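Local coordinates for contact-dependent inhibitor A (Enterobacter cloacae subsp. cloacae, PDB 4NTQ), which carries a C-terminal toxin domain that acts as a ribosomal RNase delivered into target bacteria and is held here in complex with its immunity protein CdiI, at residues A[197-201]-A[213-218]. Sequence-based numbering, arbitrary orientation.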
loop_
_atom_site.group_PDB
_atom_site.type_symbol
_atom_site.label_atom_id
_atom_site.label_comp_id
_atom_site.label_asym_id
_atom_site.label_seq_id
_atom_site.Cartn_x
_atom_site.Cartn_y
_atom_site.Cartn_z
ATOM N N LYS A 197 -12.528 -12.294 -7.586
ATOM C CA LYS A 197 -12.570 -11.061 -8.370
ATOM C C LYS A 197 -11.774 -9.940 -7.687
ATOM O O LYS A 197 -10.817 -9.407 -8.252
ATOM C CB LYS A 197 -14.017 -10.612 -8.610
ATOM C CG LYS A 197 -14.136 -9.340 -9.466
ATOM C CD LYS A 197 -15.585 -9.015 -9.839
ATOM C CE LYS A 197 -15.719 -7.655 -10.519
ATOM N NZ LYS A 197 -14.896 -7.532 -11.753
ATOM N N ASN A 198 -12.181 -9.598 -6.465
ATOM C CA ASN A 198 -11.564 -8.522 -5.693
ATOM C C ASN A 198 -10.830 -8.989 -4.436
ATOM O O ASN A 198 -10.942 -10.153 -4.027
ATOM C CB ASN A 198 -12.625 -7.504 -5.293
ATOM C CG ASN A 198 -13.165 -6.751 -6.471
ATOM O OD1 ASN A 198 -12.402 -6.249 -7.298
ATOM N ND2 ASN A 198 -14.489 -6.670 -6.568
ATOM N N TYR A 199 -10.101 -8.061 -3.815
ATOM C CA TYR A 199 -9.322 -8.358 -2.618
ATOM C C TYR A 199 -9.687 -7.431 -1.462
ATOM O O TYR A 199 -9.895 -6.232 -1.650
ATOM C CB TYR A 199 -7.821 -8.227 -2.907
ATOM C CG TYR A 199 -7.333 -9.014 -4.112
ATOM C CD1 TYR A 199 -6.756 -10.274 -3.964
ATOM C CD2 TYR A 199 -7.443 -8.495 -5.400
ATOM C CE1 TYR A 199 -6.294 -10.992 -5.059
ATOM C CE2 TYR A 199 -6.989 -9.213 -6.499
ATOM C CZ TYR A 199 -6.426 -10.465 -6.324
ATOM O OH TYR A 199 -5.988 -11.175 -7.418
ATOM N N ILE A 200 -9.756 -7.983 -0.257
ATOM C CA ILE A 200 -9.949 -7.158 0.925
ATOM C C ILE A 200 -8.845 -7.415 1.941
ATOM O O ILE A 200 -8.267 -8.501 1.975
ATOM C CB ILE A 200 -11.305 -7.408 1.591
ATOM C CG1 ILE A 200 -11.512 -8.893 1.856
ATOM C CG2 ILE A 200 -12.441 -6.894 0.736
ATOM C CD1 ILE A 200 -12.828 -9.203 2.526
ATOM N N THR A 201 -8.531 -6.388 2.732
ATOM C CA THR A 201 -7.694 -6.513 3.921
ATOM C C THR A 201 -8.390 -5.718 4.984
ATOM O O THR A 201 -9.042 -4.723 4.670
ATOM C CB THR A 201 -6.303 -5.859 3.789
ATOM O OG1 THR A 201 -6.449 -4.459 3.521
ATOM C CG2 THR A 201 -5.514 -6.480 2.701
ATOM N N TRP A 213 -13.084 -2.727 6.152
ATOM C CA TRP A 213 -12.196 -3.298 5.142
ATOM C C TRP A 213 -11.711 -2.264 4.133
ATOM O O TRP A 213 -12.399 -1.286 3.854
ATOM C CB TRP A 213 -12.925 -4.398 4.368
ATOM C CG TRP A 213 -13.386 -5.567 5.188
ATOM C CD1 TRP A 213 -14.636 -5.771 5.697
ATOM C CD2 TRP A 213 -12.609 -6.710 5.568
ATOM N NE1 TRP A 213 -14.680 -6.961 6.380
ATOM C CE2 TRP A 213 -13.450 -7.559 6.312
ATOM C CE3 TRP A 213 -11.283 -7.098 5.349
ATOM C CZ2 TRP A 213 -13.008 -8.774 6.844
ATOM C CZ3 TRP A 213 -10.845 -8.296 5.876
ATOM C CH2 TRP A 213 -11.707 -9.124 6.613
ATOM N N LYS A 214 -10.523 -2.485 3.583
ATOM C CA LYS A 214 -10.093 -1.756 2.393
ATOM C C LYS A 214 -10.185 -2.760 1.259
ATOM O O LYS A 214 -9.845 -3.926 1.448
ATOM C CB LYS A 214 -8.659 -1.246 2.547
ATOM C CG LYS A 214 -8.450 -0.391 3.792
ATOM C CD LYS A 214 -8.253 1.067 3.439
ATOM C CE LYS A 214 -8.099 1.946 4.686
ATOM N NZ LYS A 214 -9.379 2.625 5.070
HETATM N N MSE A 215 -10.659 -2.331 0.092
HETATM C CA MSE A 215 -10.823 -3.255 -1.025
HETATM C C MSE A 215 -9.971 -2.844 -2.206
HETATM O O MSE A 215 -9.814 -1.659 -2.474
HETATM C CB MSE A 215 -12.286 -3.341 -1.439
HETATM C CG MSE A 215 -12.563 -4.264 -2.617
HETATM SE SE MSE A 215 -14.472 -4.360 -3.017
HETATM C CE MSE A 215 -15.105 -4.736 -1.203
ATOM N N PHE A 216 -9.413 -3.824 -2.909
ATOM C CA PHE A 216 -8.642 -3.552 -4.113
ATOM C C PHE A 216 -9.209 -4.344 -5.289
ATOM O O PHE A 216 -9.644 -5.484 -5.128
ATOM C CB PHE A 216 -7.171 -3.904 -3.900
ATOM C CG PHE A 216 -6.529 -3.166 -2.760
ATOM C CD1 PHE A 216 -5.760 -2.041 -2.991
ATOM C CD2 PHE A 216 -6.700 -3.594 -1.456
ATOM C CE1 PHE A 216 -5.167 -1.356 -1.941
ATOM C CE2 PHE A 216 -6.103 -2.921 -0.400
ATOM C CZ PHE A 216 -5.335 -1.802 -0.647
ATOM N N ASN A 217 -9.213 -3.751 -6.475
ATOM C CA ASN A 217 -9.787 -4.465 -7.615
ATOM C C ASN A 217 -8.863 -5.535 -8.197
ATOM O O ASN A 217 -7.772 -5.768 -7.669
ATOM C CB ASN A 217 -10.316 -3.508 -8.689
ATOM C CG ASN A 217 -9.221 -2.798 -9.449
ATOM O OD1 ASN A 217 -8.034 -3.059 -9.263
ATOM N ND2 ASN A 217 -9.623 -1.892 -10.329
ATOM N N SER A 218 -9.297 -6.163 -9.287
ATOM C CA SER A 218 -8.601 -7.316 -9.851
ATOM C C SER A 218 -7.174 -6.967 -10.247
ATOM O O SER A 218 -6.332 -7.847 -10.387
ATOM C CB SER A 218 -9.361 -7.871 -11.056
ATOM O OG SER A 218 -9.336 -6.950 -12.128
HETATM O O HOH W 1 -12.020 -5.761 -10.091
#
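Y199 and F216 face each other as an antiparallel hydrogen-bonded pair: Y199 N donates to F216 O at 2.9 Å, and F216 N returns a bond to Y199 O at 2.8 Å. Two residues along, T201 and K214 form the same reciprocal pair, with K214 N to T201 O (2.9 Å) the straighter of its two bonds. Beyond the Y199-F216 end, where the ladder stops, a water bridges the segments, donating to N198 OD1 and accepting from S218 N, each at 2.9 Å. With CG anti to the carbonyl carbon, chi1 -68°, the N198 amide reaches toward 217-218, and OD1 comes to 3.2 Å from N217 CA.

On one face of the hairpin, I200 sets its CD1 methyl over the six-membered ring of W213, a CH-pi contact 3.9 Å from the centroid and 11° off the ring normal, while its other branch, CG2, meets the CE methyl of selenomethionine M215 at 3.9 Å. A169 of helix 164-170 packs on both I200 and W213. The other face carries Y199, T201, K214 and F216; the edge of the Y199 ring, at CD2, lies near N217 O. Here CdiI docks: F97 of the immunity chain meets Y199 and V95 of that chain packs on F216, while the K214 ammonium is held within the toxin by a salt bridge to D203 and a hydrogen bond to T225.

Four backbone bonds thus fix the register, and from it probably follows the sorting of side chains: I200 and W213 against helix 164-170 and neighbouring loops, Y199 and F216, with T201 and K214, against the immunity protein.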